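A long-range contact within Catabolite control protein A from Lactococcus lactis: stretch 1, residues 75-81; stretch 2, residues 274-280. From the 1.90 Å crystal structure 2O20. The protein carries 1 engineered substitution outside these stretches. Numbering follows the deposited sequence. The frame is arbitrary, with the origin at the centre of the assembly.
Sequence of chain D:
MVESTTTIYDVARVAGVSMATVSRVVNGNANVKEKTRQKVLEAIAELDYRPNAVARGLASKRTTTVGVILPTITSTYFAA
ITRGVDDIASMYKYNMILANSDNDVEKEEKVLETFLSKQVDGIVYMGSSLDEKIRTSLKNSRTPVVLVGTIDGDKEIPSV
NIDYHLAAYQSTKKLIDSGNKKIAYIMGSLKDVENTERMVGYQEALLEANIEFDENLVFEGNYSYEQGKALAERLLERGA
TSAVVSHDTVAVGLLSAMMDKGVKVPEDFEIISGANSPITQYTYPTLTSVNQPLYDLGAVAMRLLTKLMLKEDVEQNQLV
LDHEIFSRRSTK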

ATOM      1  N   SER D  75       0.334   1.881  -4.813  1.00 19.29           N
ATOM      2  CA  SER D  75       0.987   0.566  -5.081  1.00 19.46           C
ATOM      3  C   SER D  75       2.051   0.300  -4.035  1.00 18.95           C
ATOM      4  O   SER D  75       3.048   1.040  -3.978  1.00 19.50           O
ATOM      5  CB  SER D  75       1.689   0.530  -6.451  1.00 20.68           C
ATOM      6  OG  SER D  75       2.572  -0.613  -6.550  1.00 19.94           O
ATOM      7  N   THR D  76       1.891  -0.765  -3.233  1.00 17.85           N
ATOM      8  CA  THR D  76       2.893  -1.040  -2.215  1.00 18.07           C
ATOM      9  C   THR D  76       4.211  -1.494  -2.844  1.00 18.82           C
ATOM     10  O   THR D  76       5.238  -1.380  -2.201  1.00 18.62           O
ATOM     11  CB  THR D  76       2.457  -2.078  -1.152  1.00 18.25           C
ATOM     12  OG1 THR D  76       2.154  -3.335  -1.760  1.00 16.10           O
ATOM     13  CG2 THR D  76       1.288  -1.582  -0.363  1.00 17.12           C
ATOM     14  N   TYR D  77       4.154  -2.049  -4.061  1.00 19.22           N
ATOM     15  CA  TYR D  77       5.334  -2.376  -4.879  1.00 20.61           C
ATOM     16  C   TYR D  77       6.201  -1.128  -5.126  1.00 20.53           C
ATOM     17  O   TYR D  77       7.392  -1.114  -4.777  1.00 20.24           O
ATOM     18  CB  TYR D  77       4.883  -3.011  -6.215  1.00 22.23           C
ATOM     19  CG  TYR D  77       5.987  -3.262  -7.200  1.00 22.37           C
ATOM     20  CD1 TYR D  77       6.695  -4.427  -7.170  1.00 25.19           C
ATOM     21  CD2 TYR D  77       6.336  -2.301  -8.152  1.00 26.98           C
ATOM     22  CE1 TYR D  77       7.748  -4.673  -8.066  1.00 24.69           C
ATOM     23  CE2 TYR D  77       7.389  -2.531  -9.061  1.00 28.01           C
ATOM     24  CZ  TYR D  77       8.086  -3.717  -8.997  1.00 26.38           C
ATOM     25  OH  TYR D  77       9.114  -3.952  -9.865  1.00 27.00           O
ATOM     26  N   PHE D  78       5.599  -0.074  -5.694  1.00 19.77           N
ATOM     27  CA  PHE D  78       6.329   1.171  -5.946  1.00 20.16           C
ATOM     28  C   PHE D  78       6.682   1.921  -4.651  1.00 19.44           C
ATOM     29  O   PHE D  78       7.787   2.458  -4.523  1.00 19.91           O
ATOM     30  CB  PHE D  78       5.567   2.079  -6.919  1.00 20.28           C
ATOM     31  CG  PHE D  78       5.433   1.501  -8.291  1.00 20.99           C
ATOM     32  CD1 PHE D  78       6.559   1.258  -9.060  1.00 24.22           C
ATOM     33  CD2 PHE D  78       4.184   1.220  -8.817  1.00 23.70           C
ATOM     34  CE1 PHE D  78       6.452   0.733 -10.338  1.00 25.02           C
ATOM     35  CE2 PHE D  78       4.057   0.677 -10.093  1.00 24.59           C
ATOM     36  CZ  PHE D  78       5.212   0.424 -10.845  1.00 24.60           C
ATOM     37  N   ALA D  79       5.782   1.911  -3.679  1.00 19.09           N
ATOM     38  CA  ALA D  79       6.075   2.532  -2.363  1.00 18.79           C
ATOM     39  C   ALA D  79       7.291   1.896  -1.647  1.00 18.86           C
ATOM     40  O   ALA D  79       8.096   2.601  -1.021  1.00 18.23           O
ATOM     41  CB  ALA D  79       4.837   2.518  -1.474  1.00 18.86           C
ATOM     42  N   ALA D  80       7.453   0.570  -1.748  1.00 18.06           N
ATOM     43  CA  ALA D  80       8.575  -0.091  -1.111  1.00 19.03           C
ATOM     44  C   ALA D  80       9.902   0.271  -1.754  1.00 18.66           C
ATOM     45  O   ALA D  80      10.889   0.512  -1.056  1.00 19.03           O
ATOM     46  CB  ALA D  80       8.361  -1.597  -1.105  1.00 18.90           C
ATOM     47  N   ILE D  81       9.929   0.338  -3.070  1.00 18.57           N
ATOM     48  CA  ILE D  81      11.086   0.838  -3.802  1.00 20.42           C
ATOM     49  C   ILE D  81      11.441   2.265  -3.414  1.00 20.21           C
ATOM     50  O   ILE D  81      12.623   2.601  -3.187  1.00 20.90           O
ATOM     51  CB  ILE D  81      10.882   0.766  -5.353  1.00 20.14           C
ATOM     52  CG1 ILE D  81      10.728  -0.695  -5.802  1.00 20.78           C
ATOM     53  CG2 ILE D  81      12.064   1.414  -6.080  1.00 23.23           C
ATOM     54  CD1 ILE D  81      10.207  -0.832  -7.212  1.00 20.56           C
ATOM     55  N   GLY D 274       4.448 -12.230  -8.751  1.00 20.42           N
ATOM     56  CA  GLY D 274       5.636 -11.683  -9.345  1.00 21.71           C
ATOM     57  C   GLY D 274       6.667 -10.948  -8.496  1.00 21.07           C
ATOM     58  O   GLY D 274       7.815 -10.838  -8.947  1.00 21.70           O
ATOM     59  N   ALA D 275       6.312 -10.432  -7.316  1.00 21.11           N
ATOM     60  CA  ALA D 275       7.274  -9.619  -6.509  1.00 20.63           C
ATOM     61  C   ALA D 275       7.285  -9.736  -4.975  1.00 19.52           C
ATOM     62  O   ALA D 275       8.279  -9.340  -4.320  1.00 19.81           O
ATOM     63  CB  ALA D 275       7.153  -8.111  -6.901  1.00 21.16           C
ATOM     64  N   ASN D 276       6.222 -10.274  -4.389  1.00 19.52           N
ATOM     65  CA  ASN D 276       6.074 -10.351  -2.941  1.00 19.45           C
ATOM     66  C   ASN D 276       6.107  -8.971  -2.269  1.00 18.53           C
ATOM     67  O   ASN D 276       6.767  -8.789  -1.238  1.00 18.30           O
ATOM     68  CB  ASN D 276       7.183 -11.219  -2.338  1.00 20.02           C
ATOM     69  CG  ASN D 276       6.835 -11.738  -0.986  1.00 21.75           C
ATOM     70  OD1 ASN D 276       5.685 -12.087  -0.737  1.00 25.73           O
ATOM     71  ND2 ASN D 276       7.813 -11.775  -0.092  1.00 22.68           N
ATOM     72  N   SER D 277       5.477  -7.982  -2.898  1.00 19.06           N
ATOM     73  CA  SER D 277       5.284  -6.665  -2.304  1.00 18.99           C
ATOM     74  C   SER D 277       4.504  -6.757  -0.980  1.00 19.06           C
ATOM     75  O   SER D 277       3.892  -7.804  -0.687  1.00 19.12           O
ATOM     76  CB  SER D 277       4.575  -5.733  -3.313  1.00 20.25           C
ATOM     77  OG  SER D 277       3.245  -6.137  -3.584  1.00 20.03           O
ATOM     78  N   PRO D 278       4.515  -5.674  -0.181  1.00 18.39           N
ATOM     79  CA  PRO D 278       3.850  -5.725   1.119  1.00 18.84           C
ATOM     80  C   PRO D 278       2.407  -6.234   1.189  1.00 18.89           C
ATOM     81  O   PRO D 278       2.094  -6.949   2.138  1.00 18.14           O
ATOM     82  CB  PRO D 278       4.017  -4.300   1.668  1.00 18.73           C
ATOM     83  CG  PRO D 278       5.270  -3.802   0.994  1.00 19.92           C
ATOM     84  CD  PRO D 278       5.274  -4.416  -0.360  1.00 17.29           C
ATOM     85  N   ILE D 279       1.568  -5.970   0.186  1.00 18.93           N
ATOM     86  CA  ILE D 279       0.190  -6.498   0.236  1.00 19.00           C
ATOM     87  C   ILE D 279       0.063  -8.024   0.278  1.00 19.94           C
ATOM     88  O   ILE D 279      -0.952  -8.530   0.770  1.00 20.59           O
ATOM     89  CB  ILE D 279      -0.715  -5.990  -0.930  1.00 19.13           C
ATOM     90  CG1 ILE D 279      -0.118  -6.278  -2.323  1.00 19.36           C
ATOM     91  CG2 ILE D 279      -1.065  -4.558  -0.695  1.00 18.12           C
ATOM     92  CD1 ILE D 279      -1.175  -6.305  -3.460  1.00 19.48           C
ATOM     93  N   THR D 280       1.052  -8.732  -0.283  1.00 20.84           N
ATOM     94  CA  THR D 280       1.013 -10.201  -0.364  1.00 21.91           C
ATOM     95  C   THR D 280       0.989 -10.866   1.032  1.00 21.88           C
ATOM     96  O   THR D 280       0.493 -11.980   1.175  1.00 23.00           O
ATOM     97  CB  THR D 280       2.198 -10.769  -1.205  1.00 22.27           C
ATOM     98  OG1 THR D 280       3.398 -10.620  -0.454  1.00 25.06           O
ATOM     99  CG2 THR D 280       2.332 -10.018  -2.520  1.00 23.38           C
TER
HETATM  100  O   HOH W   1       1.850  -4.082  -4.925  1.00 19.17           O

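How do two pieces of chain nearly two hundred residues apart come together here? Stretch 1 is the first turn and a half of a helix, entered from Ser75 and running on beyond Ile81. Its start is capped: Ser75 OG accepts from Phe78 N at 3.2 Å, capping a backbone NH that has no carbonyl of a preceding turn to bind, while Ala79 N to Ser75 O (2.9 Å) and Ala80 N to Thr76 O (3.0 Å) set up the regular helical pattern. Stretch 2 is irregular, and in it Thr280 N donates to Ser277 O at 3.0 Å, drawing the chain into a turn. The backbones come closest where this turn meets the first residues of the helix, with 5.0 Å between Tyr77 CA and Ser277 CA and 5.8 Å between Thr76 CA and Pro278 CA.

What holds the centre of the contact? Thr76 does, buried and with its CA-to-CB bond directed toward stretch 2. Its p rotamer brings OG1 to 3.3 Å from Ile279 N, which donates a weak hydrogen bond to it at an N-H...O angle of 153°. This is the one direct hydrogen bond across the contact, and it joins a helix side chain to the backbone of the other stretch. The same hydroxyl oxygen, Thr76 OG1, sits 3.6 Å from Pro278 CD and 3.6 Å from Ile279 CG2, so apolar and polar atoms both crowd round it. Thr76 OG1 also lies 3.5 Å from Ser277 OG, a close packing distance between the two side chains.

How does Ser277 contribute beyond simple packing? A water links it to the helix start: water 1 donates to Ser277 OG at 2.8 Å and accepts from Tyr77 N at 3.2 Å. Tyr77 N lies in the first turn, where backbone NH groups lack the carbonyl partners found deeper in a helix, and the water supplies an acceptor. The bridge therefore adds a polar connection alongside the Thr76 bond. Nearby, Ser277 CB packs against the helix backbone, 3.8 Å from Tyr77 CA.

Which apolar groups complete the interface? The CA-to-CB bond of Tyr77 points sideways to stretch 2, and its t rotamer carries the ring to Ala275, where Tyr77 CE1 lies 3.7 Å from Ala275 CB. The methyl sits at the edge of the ring, near its plane, rather than over a face. One turn of helix after Thr76, Ala80 also directs its CB toward stretch 2 and reaches Pro278 CD at 4.2 Å, a looser contact. Pro278 CD also lies 3.6 Å from Thr76 O, so the proline ring rests against both Thr76 and Ala80. The CA-to-CB bond of Asn276 points away, and the residue takes no part. In all, the contact buries 267 Å², a modest area to which Thr76, Tyr77 and Pro278 give the largest shares.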